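PDB 3QTG: pyruvate kinase from Pyrobaculum aerophilum, which catalyses the last step of glycolysis, in which phosphoenolpyruvate and ADP are converted to pyruvate and ATP with the help of a divalent metal cation. Local coordinates for residues A[196-201]-A[408-413]; A[213-218]-A[246-251]; A[297-302]-A[335-340]; A[14-19]-A[345-350]. All coordinates share one frame; numbering follows the deposited sequence.

Contact 1 (A[196-201]-A[408-413]); sequences NIDYVA and VARSLS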
loop_
_atom_site.group_PDB
_atom_site.type_symbol
_atom_site.label_atom_id
_atom_site.label_comp_id
_atom_site.label_asym_id
_atom_site.label_seq_id
_atom_site.Cartn_x
_atom_site.Cartn_y
_atom_site.Cartn_z
ATOM N N ASN A 196 -5.524 25.120 40.600
ATOM C CA ASN A 196 -5.211 25.966 39.464
ATOM C C ASN A 196 -3.992 25.511 38.666
ATOM O O ASN A 196 -3.550 26.211 37.761
ATOM C CB ASN A 196 -5.041 27.408 39.931
ATOM C CG ASN A 196 -6.306 28.207 39.783
ATOM O OD1 ASN A 196 -6.860 28.305 38.689
ATOM N ND2 ASN A 196 -6.773 28.792 40.885
ATOM N N ILE A 197 -3.467 24.334 38.993
ATOM C CA ILE A 197 -2.272 23.813 38.327
ATOM C C ILE A 197 -2.576 22.584 37.444
ATOM O O ILE A 197 -3.009 21.529 37.933
ATOM C CB ILE A 197 -1.151 23.491 39.322
ATOM C CG1 ILE A 197 -0.782 24.740 40.137
ATOM C CG2 ILE A 197 0.066 22.985 38.589
ATOM C CD1 ILE A 197 0.259 24.480 41.152
ATOM N N ASP A 198 -2.315 22.735 36.151
ATOM C CA ASP A 198 -2.780 21.786 35.148
ATOM C C ASP A 198 -1.722 20.736 34.809
ATOM O O ASP A 198 -2.054 19.592 34.535
ATOM C CB ASP A 198 -3.249 22.559 33.908
ATOM C CG ASP A 198 -4.277 23.668 34.263
ATOM O OD1 ASP A 198 -5.305 23.346 34.913
ATOM O OD2 ASP A 198 -4.057 24.852 33.903
ATOM N N TYR A 199 -0.455 21.123 34.858
ATOM C CA TYR A 199 0.653 20.216 34.548
ATOM C C TYR A 199 1.783 20.425 35.526
ATOM O O TYR A 199 2.074 21.556 35.902
ATOM C CB TYR A 199 1.197 20.495 33.145
ATOM C CG TYR A 199 0.267 20.097 32.021
ATOM C CD1 TYR A 199 0.444 18.883 31.342
ATOM C CD2 TYR A 199 -0.788 20.932 31.630
ATOM C CE1 TYR A 199 -0.416 18.516 30.308
ATOM C CE2 TYR A 199 -1.642 20.573 30.611
ATOM C CZ TYR A 199 -1.453 19.363 29.956
ATOM O OH TYR A 199 -2.293 19.015 28.927
ATOM N N VAL A 200 2.417 19.325 35.912
ATOM C CA VAL A 200 3.626 19.337 36.728
ATOM C C VAL A 200 4.726 18.677 35.912
ATOM O O VAL A 200 4.606 17.509 35.534
ATOM C CB VAL A 200 3.434 18.522 38.047
ATOM C CG1 VAL A 200 4.778 18.196 38.714
ATOM C CG2 VAL A 200 2.516 19.249 38.998
ATOM N N ALA A 201 5.791 19.416 35.642
ATOM C CA ALA A 201 6.868 18.888 34.827
ATOM C C ALA A 201 8.029 18.362 35.700
ATOM O O ALA A 201 8.540 19.076 36.557
ATOM C CB ALA A 201 7.326 19.933 33.810
ATOM N N VAL A 408 -10.721 20.524 32.702
ATOM C CA VAL A 408 -10.488 19.774 31.458
ATOM C C VAL A 408 -10.164 20.724 30.290
ATOM O O VAL A 408 -9.201 20.504 29.543
ATOM C CB VAL A 408 -11.690 18.816 31.105
ATOM C CG1 VAL A 408 -11.460 18.142 29.761
ATOM C CG2 VAL A 408 -11.878 17.740 32.187
ATOM N N ALA A 409 -10.930 21.806 30.150
ATOM C CA ALA A 409 -10.644 22.784 29.097
ATOM C C ALA A 409 -9.200 23.295 29.154
ATOM O O ALA A 409 -8.543 23.420 28.126
ATOM C CB ALA A 409 -11.636 23.955 29.143
ATOM N N ARG A 410 -8.729 23.594 30.364
ATOM C CA ARG A 410 -7.372 24.077 30.575
ATOM C C ARG A 410 -6.312 23.042 30.202
ATOM O O ARG A 410 -5.274 23.380 29.670
ATOM C CB ARG A 410 -7.204 24.484 32.033
ATOM C CG ARG A 410 -7.913 25.782 32.395
ATOM C CD ARG A 410 -8.070 25.889 33.907
ATOM N NE ARG A 410 -8.803 27.083 34.293
ATOM C CZ ARG A 410 -9.225 27.349 35.535
ATOM N NH1 ARG A 410 -8.990 26.504 36.544
ATOM N NH2 ARG A 410 -9.897 28.466 35.770
ATOM N N SER A 411 -6.568 21.782 30.529
ATOM C CA SER A 411 -5.647 20.705 30.239
ATOM C C SER A 411 -5.440 20.579 28.716
ATOM O O SER A 411 -4.310 20.436 28.242
ATOM C CB SER A 411 -6.229 19.412 30.813
ATOM O OG SER A 411 -5.242 18.424 30.990
ATOM N N LEU A 412 -6.534 20.690 27.964
ATOM C CA LEU A 412 -6.552 20.419 26.517
ATOM C C LEU A 412 -5.993 21.581 25.689
ATOM O O LEU A 412 -5.698 21.441 24.506
ATOM C CB LEU A 412 -7.983 20.087 26.071
ATOM C CG LEU A 412 -8.635 18.908 26.777
ATOM C CD1 LEU A 412 -10.045 18.718 26.240
ATOM C CD2 LEU A 412 -7.791 17.624 26.616
ATOM N N SER A 413 -5.817 22.714 26.352
ATOM C CA SER A 413 -5.287 23.920 25.737
ATOM C C SER A 413 -3.917 23.755 25.055
ATOM O O SER A 413 -3.603 24.469 24.099
ATOM C CB SER A 413 -5.193 24.994 26.808
ATOM O OG SER A 413 -5.109 26.255 26.178
HETATM O O HOH W 1 -6.938 24.154 36.741
HETATM O O HOH W 2 -4.699 18.852 33.959
#

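Contact 2 (A[213-218]-A[246-251]); sequences SVRSLL and CSDYVV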
loop_
_atom_site.group_PDB
_atom_site.type_symbol
_atom_site.label_atom_id
_atom_site.label_comp_id
_atom_site.label_asym_id
_atom_site.label_seq_id
_atom_site.Cartn_x
_atom_site.Cartn_y
_atom_site.Cartn_z
ATOM N N SER A 213 6.540 7.989 41.711
ATOM C CA SER A 213 6.779 8.624 43.012
ATOM C C SER A 213 6.244 10.033 43.039
ATOM O O SER A 213 5.684 10.466 44.035
ATOM C CB SER A 213 8.266 8.649 43.330
ATOM O OG SER A 213 8.728 7.323 43.489
ATOM N N VAL A 214 6.423 10.755 41.937
ATOM C CA VAL A 214 5.858 12.095 41.835
ATOM C C VAL A 214 4.327 11.982 41.732
ATOM O O VAL A 214 3.604 12.786 42.315
ATOM C CB VAL A 214 6.492 12.908 40.676
ATOM C CG1 VAL A 214 5.798 14.261 40.496
ATOM C CG2 VAL A 214 7.976 13.122 40.952
ATOM N N ARG A 215 3.843 10.958 41.031
ATOM C CA ARG A 215 2.400 10.754 40.913
ATOM C C ARG A 215 1.727 10.521 42.265
ATOM O O ARG A 215 0.695 11.136 42.552
ATOM C CB ARG A 215 2.057 9.642 39.919
ATOM C CG ARG A 215 1.934 10.129 38.493
ATOM C CD ARG A 215 0.946 9.280 37.680
ATOM N NE ARG A 215 0.980 9.632 36.252
ATOM C CZ ARG A 215 1.730 8.994 35.363
ATOM N NH1 ARG A 215 2.487 7.967 35.751
ATOM N NH2 ARG A 215 1.725 9.365 34.090
ATOM N N SER A 216 2.330 9.666 43.096
ATOM C CA SER A 216 1.826 9.372 44.454
ATOM C C SER A 216 1.893 10.589 45.359
ATOM O O SER A 216 0.966 10.845 46.115
ATOM C CB SER A 216 2.615 8.242 45.121
ATOM O OG SER A 216 2.921 7.211 44.213
ATOM N N LEU A 217 3.002 11.322 45.298
ATOM C CA LEU A 217 3.116 12.575 46.027
ATOM C C LEU A 217 2.038 13.598 45.631
ATOM O O LEU A 217 1.436 14.227 46.511
ATOM C CB LEU A 217 4.517 13.177 45.875
ATOM C CG LEU A 217 4.682 14.535 46.571
ATOM C CD1 LEU A 217 4.557 14.390 48.098
ATOM C CD2 LEU A 217 5.996 15.223 46.169
ATOM N N LEU A 218 1.807 13.765 44.323
ATOM C CA LEU A 218 0.816 14.724 43.817
ATOM C C LEU A 218 -0.585 14.349 44.269
ATOM O O LEU A 218 -1.376 15.215 44.648
ATOM C CB LEU A 218 0.875 14.845 42.284
ATOM C CG LEU A 218 2.110 15.528 41.664
ATOM C CD1 LEU A 218 2.179 15.343 40.137
ATOM C CD2 LEU A 218 2.168 17.010 42.032
ATOM N N CYS A 246 4.953 5.718 30.488
ATOM C CA CYS A 246 4.445 6.048 31.807
ATOM C C CYS A 246 4.183 7.543 32.045
ATOM O O CYS A 246 3.803 7.922 33.157
ATOM C CB CYS A 246 5.329 5.461 32.899
ATOM S SG CYS A 246 6.777 6.409 33.179
ATOM N N SER A 247 4.343 8.363 30.995
ATOM C CA SER A 247 4.135 9.822 31.054
ATOM C C SER A 247 2.691 10.232 30.716
ATOM O O SER A 247 1.950 9.451 30.131
ATOM C CB SER A 247 5.053 10.511 30.041
ATOM O OG SER A 247 6.404 10.137 30.232
ATOM N N ASP A 248 2.291 11.451 31.079
ATOM C CA ASP A 248 1.058 12.014 30.542
ATOM C C ASP A 248 1.400 12.929 29.365
ATOM O O ASP A 248 0.564 13.185 28.523
ATOM C CB ASP A 248 0.266 12.787 31.608
ATOM C CG ASP A 248 -0.101 11.913 32.809
ATOM O OD1 ASP A 248 -0.208 10.678 32.650
ATOM O OD2 ASP A 248 -0.268 12.455 33.916
ATOM N N TYR A 249 2.643 13.408 29.334
ATOM C CA TYR A 249 3.107 14.406 28.377
ATOM C C TYR A 249 4.629 14.282 28.366
ATOM O O TYR A 249 5.238 14.098 29.420
ATOM C CB TYR A 249 2.701 15.796 28.855
ATOM C CG TYR A 249 2.490 16.825 27.764
ATOM C CD1 TYR A 249 1.204 17.320 27.495
ATOM C CD2 TYR A 249 3.560 17.320 27.003
ATOM C CE1 TYR A 249 0.980 18.261 26.487
ATOM C CE2 TYR A 249 3.336 18.284 25.987
ATOM C CZ TYR A 249 2.047 18.736 25.746
ATOM O OH TYR A 249 1.803 19.678 24.778
ATOM N N VAL A 250 5.234 14.357 27.183
ATOM C CA VAL A 250 6.676 14.230 27.037
ATOM C C VAL A 250 7.222 15.576 26.597
ATOM O O VAL A 250 6.557 16.293 25.848
ATOM C CB VAL A 250 7.089 13.100 26.025
ATOM C CG1 VAL A 250 8.628 12.993 25.908
ATOM C CG2 VAL A 250 6.484 11.736 26.434
ATOM N N VAL A 251 8.409 15.927 27.102
ATOM C CA VAL A 251 9.087 17.199 26.804
ATOM C C VAL A 251 10.547 16.955 26.397
ATOM O O VAL A 251 11.305 16.334 27.148
ATOM C CB VAL A 251 9.032 18.152 28.025
ATOM C CG1 VAL A 251 9.503 19.565 27.656
ATOM C CG2 VAL A 251 7.620 18.217 28.593
#

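Contact 3 (A[297-302]-A[335-340]); sequences SPIPTR and VSWLSR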
loop_
_atom_site.group_PDB
_atom_site.type_symbol
_atom_site.label_atom_id
_atom_site.label_comp_id
_atom_site.label_asym_id
_atom_site.label_seq_id
_atom_site.Cartn_x
_atom_site.Cartn_y
_atom_site.Cartn_z
ATOM N N SER A 297 17.274 40.676 20.949
ATOM C CA SER A 297 16.851 41.230 19.664
ATOM C C SER A 297 15.351 41.056 19.517
ATOM O O SER A 297 14.817 40.051 19.975
ATOM C CB SER A 297 17.579 40.523 18.522
ATOM O OG SER A 297 17.101 40.984 17.269
ATOM N N PRO A 298 14.657 42.045 18.917
ATOM C CA PRO A 298 13.218 41.901 18.724
ATOM C C PRO A 298 12.855 41.071 17.473
ATOM O O PRO A 298 11.668 40.863 17.190
ATOM C CB PRO A 298 12.752 43.357 18.560
ATOM C CG PRO A 298 13.929 44.055 17.929
ATOM C CD PRO A 298 15.162 43.342 18.412
ATOM N N ILE A 299 13.874 40.638 16.727
ATOM C CA ILE A 299 13.701 39.777 15.551
ATOM C C ILE A 299 14.596 38.536 15.709
ATOM O O ILE A 299 15.738 38.656 16.152
ATOM C CB ILE A 299 14.078 40.498 14.229
ATOM C CG1 ILE A 299 13.530 41.939 14.169
ATOM C CG2 ILE A 299 13.642 39.685 13.010
ATOM C CD1 ILE A 299 12.013 42.061 14.154
ATOM N N PRO A 300 14.083 37.339 15.358
ATOM C CA PRO A 300 14.987 36.198 15.438
ATOM C C PRO A 300 15.887 36.103 14.191
ATOM O O PRO A 300 15.650 36.788 13.182
ATOM C CB PRO A 300 14.015 35.010 15.512
ATOM C CG PRO A 300 12.865 35.453 14.676
ATOM C CD PRO A 300 12.735 36.937 14.906
ATOM N N THR A 301 16.921 35.274 14.279
ATOM C CA THR A 301 17.751 34.952 13.122
ATOM C C THR A 301 16.967 34.020 12.181
ATOM O O THR A 301 16.030 33.340 12.607
ATOM C CB THR A 301 19.050 34.262 13.535
ATOM O OG1 THR A 301 18.780 32.883 13.826
ATOM C CG2 THR A 301 19.722 34.961 14.782
ATOM N N ARG A 302 17.356 34.017 10.905
ATOM C CA ARG A 302 16.820 33.093 9.896
ATOM C C ARG A 302 16.908 31.605 10.276
ATOM O O ARG A 302 15.980 30.839 10.019
ATOM C CB ARG A 302 17.504 33.339 8.562
ATOM C CG ARG A 302 16.997 34.630 7.899
ATOM C CD ARG A 302 17.760 34.992 6.645
ATOM N NE ARG A 302 17.383 36.324 6.162
ATOM C CZ ARG A 302 17.976 37.462 6.540
ATOM N NH1 ARG A 302 18.991 37.440 7.393
ATOM N NH2 ARG A 302 17.557 38.625 6.054
ATOM N N VAL A 335 6.880 35.836 21.687
ATOM C CA VAL A 335 5.626 35.095 21.466
ATOM C C VAL A 335 4.934 35.461 20.159
ATOM O O VAL A 335 4.239 34.629 19.546
ATOM C CB VAL A 335 4.626 35.182 22.659
ATOM C CG1 VAL A 335 5.237 34.566 23.921
ATOM C CG2 VAL A 335 4.134 36.610 22.907
ATOM N N SER A 336 5.133 36.706 19.731
ATOM C CA SER A 336 4.547 37.195 18.499
ATOM C C SER A 336 5.202 36.495 17.310
ATOM O O SER A 336 4.508 35.998 16.434
ATOM C CB SER A 336 4.684 38.716 18.418
ATOM O OG SER A 336 4.063 39.220 17.251
ATOM N N TRP A 337 6.532 36.417 17.308
ATOM C CA TRP A 337 7.271 35.680 16.277
ATOM C C TRP A 337 7.031 34.164 16.281
ATOM O O TRP A 337 6.950 33.555 15.214
ATOM C CB TRP A 337 8.759 35.990 16.355
ATOM C CG TRP A 337 9.126 37.144 15.496
ATOM C CD1 TRP A 337 9.347 38.439 15.897
ATOM C CD2 TRP A 337 9.298 37.131 14.077
ATOM N NE1 TRP A 337 9.653 39.218 14.818
ATOM C CE2 TRP A 337 9.630 38.449 13.686
ATOM C CE3 TRP A 337 9.216 36.130 13.097
ATOM C CZ2 TRP A 337 9.882 38.797 12.352
ATOM C CZ3 TRP A 337 9.457 36.478 11.765
ATOM C CH2 TRP A 337 9.787 37.802 11.407
ATOM N N LEU A 338 6.906 33.567 17.471
ATOM C CA LEU A 338 6.517 32.150 17.588
ATOM C C LEU A 338 5.216 31.831 16.829
ATOM O O LEU A 338 5.165 30.929 15.981
ATOM C CB LEU A 338 6.371 31.736 19.057
ATOM C CG LEU A 338 6.094 30.236 19.215
ATOM C CD1 LEU A 338 7.158 29.369 18.465
ATOM C CD2 LEU A 338 5.988 29.831 20.687
ATOM N N SER A 339 4.183 32.604 17.144
ATOM C CA SER A 339 2.838 32.436 16.607
ATOM C C SER A 339 2.775 32.694 15.103
ATOM O O SER A 339 2.093 31.974 14.364
ATOM C CB SER A 339 1.900 33.392 17.355
ATOM O OG SER A 339 0.559 33.033 17.171
ATOM N N ARG A 340 3.491 33.727 14.667
ATOM C CA ARG A 340 3.605 34.086 13.260
ATOM C C ARG A 340 4.251 32.956 12.434
ATOM O O ARG A 340 3.729 32.583 11.388
ATOM C CB ARG A 340 4.426 35.368 13.142
ATOM C CG ARG A 340 4.450 35.987 11.765
ATOM C CD ARG A 340 5.424 37.171 11.726
ATOM N NE ARG A 340 5.442 37.938 12.982
ATOM C CZ ARG A 340 5.834 39.209 13.082
ATOM N NH1 ARG A 340 6.238 39.865 11.993
ATOM N NH2 ARG A 340 5.816 39.829 14.267
#

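Contact 4 (A[14-19]-A[345-350]); sequences RNLTKR and VEYQIP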
loop_
_atom_site.group_PDB
_atom_site.type_symbol
_atom_site.label_atom_id
_atom_site.label_comp_id
_atom_site.label_asym_id
_atom_site.label_seq_id
_atom_site.Cartn_x
_atom_site.Cartn_y
_atom_site.Cartn_z
ATOM N N ARG A 14 -5.883 29.821 12.938
ATOM C CA ARG A 14 -5.799 29.175 14.255
ATOM C C ARG A 14 -4.745 28.071 14.266
ATOM O O ARG A 14 -4.699 27.229 13.372
ATOM C CB ARG A 14 -7.160 28.629 14.705
ATOM C CG ARG A 14 -7.198 28.149 16.167
ATOM C CD ARG A 14 -6.735 29.238 17.146
ATOM N NE ARG A 14 -7.744 30.288 17.331
ATOM C CZ ARG A 14 -8.423 30.496 18.461
ATOM N NH1 ARG A 14 -8.203 29.733 19.533
ATOM N NH2 ARG A 14 -9.329 31.471 18.517
ATOM N N ASN A 15 -3.899 28.091 15.291
ATOM C CA ASN A 15 -2.766 27.181 15.348
ATOM C C ASN A 15 -3.120 25.762 15.795
ATOM O O ASN A 15 -3.995 25.539 16.641
ATOM C CB ASN A 15 -1.581 27.781 16.144
ATOM C CG ASN A 15 -0.757 28.780 15.318
ATOM O OD1 ASN A 15 -0.270 29.791 15.837
ATOM N ND2 ASN A 15 -0.606 28.501 14.024
ATOM N N LEU A 16 -2.439 24.807 15.174
ATOM C CA LEU A 16 -2.556 23.412 15.545
ATOM C C LEU A 16 -1.473 23.131 16.555
ATOM O O LEU A 16 -1.737 22.504 17.571
ATOM C CB LEU A 16 -2.452 22.529 14.311
ATOM C CG LEU A 16 -3.449 22.813 13.168
ATOM C CD1 LEU A 16 -3.292 21.762 12.080
ATOM C CD2 LEU A 16 -4.887 22.828 13.674
ATOM N N THR A 17 -0.268 23.642 16.285
ATOM C CA THR A 17 0.827 23.640 17.259
ATOM C C THR A 17 0.523 24.659 18.354
ATOM O O THR A 17 0.221 25.811 18.075
ATOM C CB THR A 17 2.165 23.996 16.617
ATOM O OG1 THR A 17 2.338 23.218 15.429
ATOM C CG2 THR A 17 3.309 23.708 17.586
ATOM N N LYS A 18 0.596 24.208 19.599
ATOM C CA LYS A 18 0.309 25.061 20.739
ATOM C C LYS A 18 1.550 25.802 21.251
ATOM O O LYS A 18 2.678 25.338 21.113
ATOM C CB LYS A 18 -0.390 24.254 21.850
ATOM C CG LYS A 18 -1.690 23.567 21.385
ATOM C CD LYS A 18 -2.641 24.572 20.737
ATOM C CE LYS A 18 -3.949 23.945 20.353
ATOM N NZ LYS A 18 -4.552 23.332 21.558
ATOM N N ARG A 19 1.310 26.969 21.840
ATOM C CA ARG A 19 2.359 27.936 22.160
ATOM C C ARG A 19 2.390 28.110 23.671
ATOM O O ARG A 19 1.397 28.523 24.281
ATOM C CB ARG A 19 2.053 29.278 21.471
ATOM C CG ARG A 19 1.836 29.205 19.939
ATOM C CD ARG A 19 0.874 30.300 19.411
ATOM N NE ARG A 19 -0.440 30.203 20.052
ATOM C CZ ARG A 19 -1.474 31.013 19.844
ATOM N NH1 ARG A 19 -1.395 32.034 18.998
ATOM N NH2 ARG A 19 -2.607 30.791 20.492
ATOM N N VAL A 345 3.428 27.132 8.984
ATOM C CA VAL A 345 3.860 25.727 8.964
ATOM C C VAL A 345 3.022 24.834 8.027
ATOM O O VAL A 345 1.806 24.894 8.023
ATOM C CB VAL A 345 3.968 25.117 10.401
ATOM C CG1 VAL A 345 4.298 23.638 10.350
ATOM C CG2 VAL A 345 5.051 25.835 11.198
ATOM N N GLU A 346 3.689 24.027 7.209
ATOM C CA GLU A 346 2.998 22.904 6.595
ATOM C C GLU A 346 3.579 21.642 7.202
ATOM O O GLU A 346 4.792 21.506 7.352
ATOM C CB GLU A 346 3.047 22.933 5.058
ATOM C CG GLU A 346 4.360 22.520 4.422
ATOM C CD GLU A 346 4.304 22.473 2.882
ATOM O OE1 GLU A 346 3.684 23.384 2.269
ATOM O OE2 GLU A 346 4.878 21.519 2.286
ATOM N N TYR A 347 2.691 20.750 7.596
ATOM C CA TYR A 347 3.050 19.638 8.451
ATOM C C TYR A 347 3.411 18.444 7.613
ATOM O O TYR A 347 2.729 18.126 6.642
ATOM C CB TYR A 347 1.895 19.308 9.396
ATOM C CG TYR A 347 1.657 20.412 10.405
ATOM C CD1 TYR A 347 2.452 20.514 11.545
ATOM C CD2 TYR A 347 0.665 21.370 10.205
ATOM C CE1 TYR A 347 2.268 21.539 12.457
ATOM C CE2 TYR A 347 0.468 22.412 11.134
ATOM C CZ TYR A 347 1.267 22.474 12.255
ATOM O OH TYR A 347 1.108 23.475 13.186
ATOM N N GLN A 348 4.489 17.780 7.987
ATOM C CA GLN A 348 4.877 16.593 7.260
ATOM C C GLN A 348 4.319 15.362 7.929
ATOM O O GLN A 348 4.631 15.099 9.086
ATOM C CB GLN A 348 6.384 16.518 7.082
ATOM C CG GLN A 348 6.808 17.062 5.727
ATOM C CD GLN A 348 8.298 17.360 5.644
ATOM O OE1 GLN A 348 8.939 17.076 4.623
ATOM N NE2 GLN A 348 8.860 17.942 6.716
ATOM N N ILE A 349 3.490 14.626 7.178
ATOM C CA ILE A 349 2.817 13.406 7.647
ATOM C C ILE A 349 3.494 12.781 8.885
ATOM O O ILE A 349 4.560 12.175 8.795
ATOM C CB ILE A 349 2.621 12.365 6.501
ATOM C CG1 ILE A 349 1.787 12.978 5.360
ATOM C CG2 ILE A 349 1.973 11.064 7.044
ATOM C CD1 ILE A 349 1.684 12.115 4.107
ATOM N N PRO A 350 2.867 12.946 10.051
ATOM C CA PRO A 350 3.483 12.487 11.296
ATOM C C PRO A 350 3.417 10.968 11.475
ATOM O O PRO A 350 2.559 10.299 10.869
ATOM C CB PRO A 350 2.660 13.194 12.379
ATOM C CG PRO A 350 1.351 13.418 11.762
ATOM C CD PRO A 350 1.548 13.560 10.272
HETATM O O HOH W 3 -0.333 25.771 13.706
#

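Contact 1 (A[196-201]-A[408-413])
Arg410 lies with the aliphatic part of its side chain against the carboxylate of Asp198, CB standing 3.6 Å from Asp198 OD1. The two charged groups do not join directly: Asp198 OD1 and Arg410 NH1 are 5.1 Å apart, and a water fills the interval, giving a proton to OD1 at 2.6 Å and taking one from NH1 at 3.1 Å in the plane of the guanidinium. Each charge also has a direct partner: Arg410 NE is in a salt bridge with Glu68, and Asp198 OD2 accepts from the backbone N of Val77 and pairs with Arg65, which also holds Asn196 O. Extended from CG to NE (chi3 -177°), Arg410 runs past Asp198 and brings NH1 to 3.5 Å from Asn196 OD1 with amide and guanidinium planes 36° apart. The contact joins the start of the fourth strand of the TIM barrel to helix 406-412 of the C-terminal alpha/beta domain, and so belongs to the interface between two domains of the pyruvate kinase fold. Ser411 offers its carbonyl oxygen: Tyr199 OH donates to Ser411 O at 2.6 Å, and that oxygen lies at the edge of the phenol ring, near its plane. A phenylalanine in place of Tyr199 would probably keep much of the ring packing but leave Ser411 O without this donor, weakening the direct tie between the domains. Alongside, a second water donates to Asp198 O at 2.8 Å and is hydrogen-bonded to Ser411 OG.

Contact 2 (A[213-218]-A[246-251])
Arg215 and Asp248 approach from opposite directions, and the guanidinium at the end of the arginine meets both the carboxylate and the backbone carbonyl of Cys246. The grip on Cys246 is end-on: NH1 at 2.9 Å and NH2 at 2.7 Å both donate to its O, which therefore receives two N-H groups from one side chain. Both bonds are well bent at the hydrogen, 135° for NH1 and 146° for NH2, as expected when two nitrogens share a single acceptor. The carbonyl oxygen lies close to the guanidinium plane; NH1 comes nearly in line with the C=O bond, while NH2 stands off the carbonyl plane. NH2 does double duty, because it also makes a salt bridge to Asp248 OD1 at 2.7 Å. This second acceptor is approached from above the carboxylate plane, and the two flat groups are turned 46° from each other instead of lying coplanar in a two-pronged pair. An extended chain from CG to NE carries the arginine across, as the closest CA atoms, those of Arg215 and Ser247, are 10.1 Å apart. With two acceptors at its edge, the guanidinium is probably restrained from turning about its last bonds. Asp248 is also held through its other oxygen, OD2, which accepts from the backbone N of Val227 on the neighbouring barrel strand. The side chain of Arg215 also packs on Val227. Such a bridge from helix 208-220, which follows the fourth barrel strand, links the outer helical layer of the TIM barrel to the loop at the N-terminal end of the sixth strand, 249-253.

Contact 3 (A[297-302]-A[335-340])
The irregular segment 297-302 runs past a turn and a half of helix 331-343, coming nearest at Ile299 and Trp337, whose CA atoms are 7.7 Å apart. No hydrogen bond crosses between them. The loop is probably stiffened by two prolines and by Ser297 OG, which donates to Ile299 O at 2.9 Å on a lone pair in the carbonyl plane; Thr301 then serves as N-cap of helix 302-313, its OG1 accepting from the backbone N of Glu304. Trp337 projects from the helix toward this loop and presents an indole face to Pro300. The proline's CD sits 3.5 Å from the centroid of the five-membered ring and only 9° off its normal, a CH-pi contact well centred over the face. Its CG leans farther along, toward the six-membered ring, and lies 4.0 Å from Trp337 CE3. The opposite face of the indole is covered from within its own helix by Arg340, whose guanidinium CZ stands 3.9 Å above the ring plane, so the tryptophan is sandwiched between a proline and an arginine. Ile299 crosses the indole obliquely, with CD1 3.8 Å from Trp337 NE1 and CG2 3.9 Å from Trp337 CZ2. Ile305 of helix 302-313 packs on both Pro300 and Trp337, and Leu263 of the second subunit reaches Ile299 and Trp337, so this cluster also borders a subunit interface of the homotetramer. It is a packing contact of the TIM barrel's outer layer, where the loop leading into helix 302-313 meets helix 331-343, beyond the eighth strand and the short helix 323-326.

Contact 4 (A[14-19]-A[345-350])
Leu16 meets Tyr347 both directly and through a water that Asn15 also reaches. That water accepts from Leu16 N at 2.7 Å and, weakly, from Asn15 ND2, and is hydrogen-bonded to Tyr347 OH at 2.8 Å, lying at the edge of the phenol ring in its plane. Leu16 turns its side chain toward Tyr347 and packs one methyl group obliquely against the ring, CD1 being 3.9 Å from Tyr347 CE2. Its CB approaches the hydroxyl at the same time, and Trp416, which meets the Tyr347 ring edge-to-face, also touches Leu16. The segment leads here into strand 18-22, the first of the TIM barrel, while residues 345-350 form part of the connection that runs from helix 331-343, after the eighth strand, to helix 358-373; the contact therefore brings together the entry to the barrel and the chain leaving it. Thr17 makes the closest approach, with OG1 2.6 Å from Tyr347 OH in a hydrogen bond. This oxygen too lies at the ring edge, near the plane, and is placed there by a first torsion that sets OG1 anti to the carbonyl carbon (chi1 -48°), leaving CG2 anti to the backbone N. A leucine replacing Tyr347 would probably leave Thr17 OG1 and the bridging water without their shared hydroxyl partner and open a gap beside Leu16. One face of the ring is backed by Val345, whose CG1 stands 3.6 Å above the plane, offset toward the rim near CE1. Val345 in turn packs on Phe309 and Ala312 of helix 302-313.

How the contacts relate
Contacts 1, 2 and 4 all reach the eight-stranded barrel. Contacts 1 and 2, with centres 13 Å apart, meet where Tyr199 CE1 lies 3.5 Å from Tyr249 CD1. Contact 4 joins contact 1 through a probable hydrogen bond from Lys18 NZ to Ser413 O, 2.9 Å, and contact 3 through one between Arg19 NH1 and Ser339 OG, also 2.9 Å. Contacts 2 and 3 fall on opposite sides of the chain's centre, about 32 Å apart between centres. The side chain of Tyr199 is about 8 Å from that of Arg46, a probable substrate-binding residue, and that of Ser247 about 9 Å from Lys230, the likely transition-state stabiliser. Contacts 3 and 4 both touch the second subunit.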